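Local coordinates for protein-L-isoaspartate(D-aspartate) O-methyltransferase (Sulfolobus tokodaii, PDB 1VBF) that probably transfers a methyl group from S-adenosyl-L-methionine to L-isoaspartyl residues of damaged proteins, helping in their repair or degradation, at residues G197-Y200 against G201-D205; Y206-I209 against E210-V213. One frame throughout, in Å; residues are numbered along the deposited sequence.

Interaction 1 of 2, residues G197-Y200 against G201-D205; sequences GGLY and GFYDD
L199 and Y203, four residues apart, are joined by a side-chain-to-backbone hydrogen bond that draws the chain back on itself. Y203 OH donates to L199 O over 2.8 Å, lying in the plane of the carbonyl and on one of its lone pairs, with a C=O...donor angle of 135°. The ring meets the same oxygen edge-on, Y203 CE1 lying 3.3 Å from L199 O. With chi1 at -80°, Y203 CG stands beside its own backbone N, and from there the ring reaches back along the chain to present its hydroxyl to the carbonyl.

The backbone bond is of a different kind. G201 N donates to G198 O at 2.7 Å with an N-H...O angle of 145°, closing a type I beta turn with L199 and Y200 at its two central positions. The donor sits above the carbonyl plane and misses the lone-pair directions, unlike the tyrosine hydroxyl.

Van der Waals contact is slight: L199 and Y203 run side by side, with L199 CD2 3.6 Å from Y203 OH.

Further contacts tie the turn to its surroundings. L199 N donates to D124 OD2, and the side chains of L199 and Y200 rest on T126. L199 packs on L147, Y203 on T146 and Y200 on C149 of the second subunit, the last a cysteine that forms an interchain disulfide. The turn lies in the loop that leaves strand 184-191, an outermost strand of the seven-stranded sheet within this chain, and runs out to helix 209-223.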
loop_
_atom_site.group_PDB
_atom_site.type_symbol
_atom_site.label_atom_id
_atom_site.label_comp_id
_atom_site.label_asym_id
_atom_site.label_seq_id
_atom_site.Cartn_x
_atom_site.Cartn_y
_atom_site.Cartn_z
ATOM N N GLY B 197 -27.103 5.031 -2.624
ATOM C CA GLY B 197 -27.308 4.404 -3.912
ATOM C C GLY B 197 -28.269 5.214 -4.746
ATOM O O GLY B 197 -28.975 6.061 -4.216
ATOM N N GLY B 198 -28.296 4.985 -6.051
ATOM C CA GLY B 198 -29.220 5.746 -6.859
ATOM C C GLY B 198 -28.575 6.464 -8.020
ATOM O O GLY B 198 -27.354 6.453 -8.178
ATOM N N LEU B 199 -29.422 7.091 -8.829
ATOM C CA LEU B 199 -29.006 7.811 -10.016
ATOM C C LEU B 199 -27.733 8.626 -9.802
ATOM O O LEU B 199 -26.792 8.528 -10.588
ATOM C CB LEU B 199 -30.136 8.743 -10.470
ATOM C CG LEU B 199 -30.445 8.901 -11.962
ATOM C CD1 LEU B 199 -31.068 10.261 -12.178
ATOM C CD2 LEU B 199 -29.194 8.795 -12.800
ATOM N N TYR B 200 -27.705 9.436 -8.743
ATOM C CA TYR B 200 -26.539 10.271 -8.466
ATOM C C TYR B 200 -25.673 9.689 -7.367
ATOM O O TYR B 200 -25.018 10.416 -6.618
ATOM C CB TYR B 200 -26.983 11.692 -8.127
ATOM C CG TYR B 200 -27.725 12.339 -9.276
ATOM C CD1 TYR B 200 -27.043 12.832 -10.384
ATOM C CD2 TYR B 200 -29.118 12.375 -9.306
ATOM C CE1 TYR B 200 -27.729 13.336 -11.500
ATOM C CE2 TYR B 200 -29.813 12.872 -10.411
ATOM C CZ TYR B 200 -29.112 13.346 -11.508
ATOM O OH TYR B 200 -29.782 13.796 -12.624
ATOM N N GLY B 201 -25.676 8.360 -7.311
ATOM C CA GLY B 201 -24.886 7.613 -6.353
ATOM C C GLY B 201 -23.533 7.237 -6.944
ATOM O O GLY B 201 -23.005 7.967 -7.767
ATOM N N PHE B 202 -22.960 6.103 -6.560
ATOM C CA PHE B 202 -21.663 5.765 -7.091
ATOM C C PHE B 202 -21.744 4.871 -8.304
ATOM O O PHE B 202 -22.594 3.990 -8.372
ATOM C CB PHE B 202 -20.792 5.127 -6.005
ATOM C CG PHE B 202 -20.482 6.051 -4.866
ATOM C CD1 PHE B 202 -21.428 6.292 -3.871
ATOM C CD2 PHE B 202 -19.279 6.742 -4.823
ATOM C CE1 PHE B 202 -21.186 7.204 -2.863
ATOM C CE2 PHE B 202 -19.016 7.663 -3.819
ATOM C CZ PHE B 202 -19.974 7.897 -2.833
ATOM N N TYR B 203 -20.852 5.123 -9.263
ATOM C CA TYR B 203 -20.779 4.345 -10.491
ATOM C C TYR B 203 -19.597 3.373 -10.551
ATOM O O TYR B 203 -19.502 2.576 -11.481
ATOM C CB TYR B 203 -20.771 5.270 -11.716
ATOM C CG TYR B 203 -22.156 5.762 -12.071
ATOM C CD1 TYR B 203 -22.675 6.933 -11.514
ATOM C CD2 TYR B 203 -22.997 4.993 -12.873
ATOM C CE1 TYR B 203 -24.005 7.316 -11.744
ATOM C CE2 TYR B 203 -24.323 5.364 -13.101
ATOM C CZ TYR B 203 -24.820 6.518 -12.533
ATOM O OH TYR B 203 -26.141 6.829 -12.727
ATOM N N ASP B 204 -18.706 3.437 -9.560
ATOM C CA ASP B 204 -17.562 2.525 -9.476
ATOM C C ASP B 204 -17.268 2.186 -8.010
ATOM O O ASP B 204 -17.755 2.861 -7.111
ATOM C CB ASP B 204 -16.327 3.113 -10.190
ATOM C CG ASP B 204 -15.976 4.517 -9.737
ATOM O OD1 ASP B 204 -16.878 5.245 -9.280
ATOM O OD2 ASP B 204 -14.793 4.911 -9.865
ATOM N N ASP B 205 -16.503 1.128 -7.768
ATOM C CA ASP B 205 -16.200 0.705 -6.410
ATOM C C ASP B 205 -15.104 1.505 -5.731
ATOM O O ASP B 205 -14.417 2.314 -6.353
ATOM C CB ASP B 205 -15.828 -0.774 -6.391
ATOM C CG ASP B 205 -15.618 -1.303 -4.974
ATOM O OD1 ASP B 205 -14.462 -1.681 -4.637
ATOM O OD2 ASP B 205 -16.607 -1.333 -4.192
#

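Interaction 2 of 2, residues Y206-I209 against E210-V213; sequences YDDI and EFRV
F211 meets Y206 and D208 along its whole length, and its path starts at CB, 3.5 Å from Y206 O and close to D208 O. Y206 CB stands over one face of the ring, 3.6 Å from the F211 centroid and 20° off the normal, a CH-pi contact displaced toward the rim. On the D208 flank the ring turns its edge to the carboxylate, OD2 lying near the ring plane beside F211 CD1. Farther out, F211 CE2 comes 3.5 Å from Y206 CD1, and F211 CZ approaches the same atom; the two rings meet obliquely, their planes at 51°.

D208 is the N-cap of helix 209-223. Its CG lies between the backbone N and the carbonyl carbon, bringing OD2 to 3.4 Å from F211 N, a weak capping bond, while R212 N donates to D208 O at 3.0 Å. The stronger partner of D208 OD2 is R169, in a salt bridge.

A water accepts from R212 NH1 and donates to the backbone D207 O. The D207 carboxylate is merely near, OD1 4.2 Å from R212 NE and well out of the guanidinium plane. R212 makes salt bridges to E210 and E217 of the fourth subunit. The chemistry implies a helix start capped within the chain, whose arginine is probably neutralised chiefly by those glutamates.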
loop_
_atom_site.group_PDB
_atom_site.type_symbol
_atom_site.label_atom_id
_atom_site.label_comp_id
_atom_site.label_asym_id
_atom_site.label_seq_id
_atom_site.Cartn_x
_atom_site.Cartn_y
_atom_site.Cartn_z
ATOM N N TYR B 206 -14.950 1.271 -4.435
ATOM C CA TYR B 206 -13.959 1.966 -3.638
ATOM C C TYR B 206 -12.582 1.913 -4.263
ATOM O O TYR B 206 -12.105 0.837 -4.633
ATOM C CB TYR B 206 -13.889 1.375 -2.238
ATOM C CG TYR B 206 -15.080 1.688 -1.381
ATOM C CD1 TYR B 206 -16.131 0.783 -1.254
ATOM C CD2 TYR B 206 -15.142 2.878 -0.659
ATOM C CE1 TYR B 206 -17.210 1.046 -0.423
ATOM C CE2 TYR B 206 -16.221 3.156 0.177
ATOM C CZ TYR B 206 -17.254 2.230 0.288
ATOM O OH TYR B 206 -18.324 2.498 1.109
ATOM N N ASP B 207 -11.930 3.073 -4.334
ATOM C CA ASP B 207 -10.614 3.155 -4.945
ATOM C C ASP B 207 -9.428 3.391 -4.010
ATOM O O ASP B 207 -8.677 4.345 -4.191
ATOM C CB ASP B 207 -10.622 4.242 -6.021
ATOM C CG ASP B 207 -9.376 4.206 -6.893
ATOM O OD1 ASP B 207 -9.063 3.115 -7.431
ATOM O OD2 ASP B 207 -8.707 5.259 -7.039
ATOM N N ASP B 208 -9.266 2.547 -3.000
ATOM C CA ASP B 208 -8.126 2.677 -2.106
ATOM C C ASP B 208 -7.347 1.410 -2.403
ATOM O O ASP B 208 -7.931 0.404 -2.828
ATOM C CB ASP B 208 -8.542 2.782 -0.631
ATOM C CG ASP B 208 -9.573 1.751 -0.225
ATOM O OD1 ASP B 208 -10.767 1.930 -0.543
ATOM O OD2 ASP B 208 -9.192 0.760 0.416
ATOM N N ILE B 209 -6.033 1.498 -2.238
ATOM C CA ILE B 209 -5.132 0.401 -2.531
ATOM C C ILE B 209 -5.508 -0.915 -1.851
ATOM O O ILE B 209 -5.181 -1.991 -2.359
ATOM C CB ILE B 209 -3.648 0.810 -2.201
ATOM C CG1 ILE B 209 -2.716 0.083 -3.161
ATOM C CG2 ILE B 209 -3.294 0.516 -0.748
ATOM C CD1 ILE B 209 -1.276 0.234 -2.839
ATOM N N GLU B 210 -6.195 -0.845 -0.714
ATOM C CA GLU B 210 -6.591 -2.077 -0.048
ATOM C C GLU B 210 -7.595 -2.782 -0.974
ATOM O O GLU B 210 -7.414 -3.939 -1.360
ATOM C CB GLU B 210 -7.205 -1.758 1.324
ATOM C CG GLU B 210 -7.641 -2.977 2.152
ATOM C CD GLU B 210 -6.532 -4.018 2.395
ATOM O OE1 GLU B 210 -5.372 -3.643 2.712
ATOM O OE2 GLU B 210 -6.835 -5.225 2.284
ATOM N N PHE B 211 -8.633 -2.049 -1.362
ATOM C CA PHE B 211 -9.655 -2.577 -2.239
ATOM C C PHE B 211 -9.136 -3.090 -3.550
ATOM O O PHE B 211 -9.521 -4.166 -3.979
ATOM C CB PHE B 211 -10.717 -1.521 -2.503
ATOM C CG PHE B 211 -11.836 -1.564 -1.520
ATOM C CD1 PHE B 211 -11.593 -1.319 -0.161
ATOM C CD2 PHE B 211 -13.128 -1.932 -1.925
ATOM C CE1 PHE B 211 -12.618 -1.444 0.790
ATOM C CE2 PHE B 211 -14.174 -2.063 -0.974
ATOM C CZ PHE B 211 -13.914 -1.820 0.384
ATOM N N ARG B 212 -8.272 -2.301 -4.185
ATOM C CA ARG B 212 -7.678 -2.625 -5.486
ATOM C C ARG B 212 -6.899 -3.945 -5.435
ATOM O O ARG B 212 -6.955 -4.759 -6.369
ATOM C CB ARG B 212 -6.752 -1.478 -5.925
ATOM C CG ARG B 212 -7.454 -0.155 -6.211
ATOM C CD ARG B 212 -6.463 0.992 -6.330
ATOM N NE ARG B 212 -5.578 0.861 -7.484
ATOM C CZ ARG B 212 -4.480 1.591 -7.652
ATOM N NH1 ARG B 212 -4.160 2.496 -6.740
ATOM N NH2 ARG B 212 -3.675 1.388 -8.692
ATOM N N VAL B 213 -6.183 -4.145 -4.332
ATOM C CA VAL B 213 -5.397 -5.345 -4.112
ATOM C C VAL B 213 -6.315 -6.536 -3.855
ATOM O O VAL B 213 -6.081 -7.621 -4.388
ATOM C CB VAL B 213 -4.448 -5.128 -2.938
ATOM C CG1 VAL B 213 -3.765 -6.437 -2.550
ATOM C CG2 VAL B 213 -3.428 -4.056 -3.327
HETATM O O HOH W 1 -5.781 3.929 -4.996
#

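The two contacts follow in series along one tail of the chain, their centres about 17 Å apart, and meet where D205 OD1 comes 3.0 Å from F211 CD2. Interaction 1, partly buried, sits nearer the chain centre in the loop that follows the last strand of the sheet; neutral hydroxyl and amide donors fold an irregular loop there. Interaction 2 lies about 25 Å from that centre, yet is buried, consistent with the neighbouring subunits packed around it, and it combines ring packing with a helix cap and charged groups. Both touch the second subunit, whereas interaction 2 also meets the third and fourth, including I209 packed on I209 of each, consistent with the trimeric coiled-coil assembly.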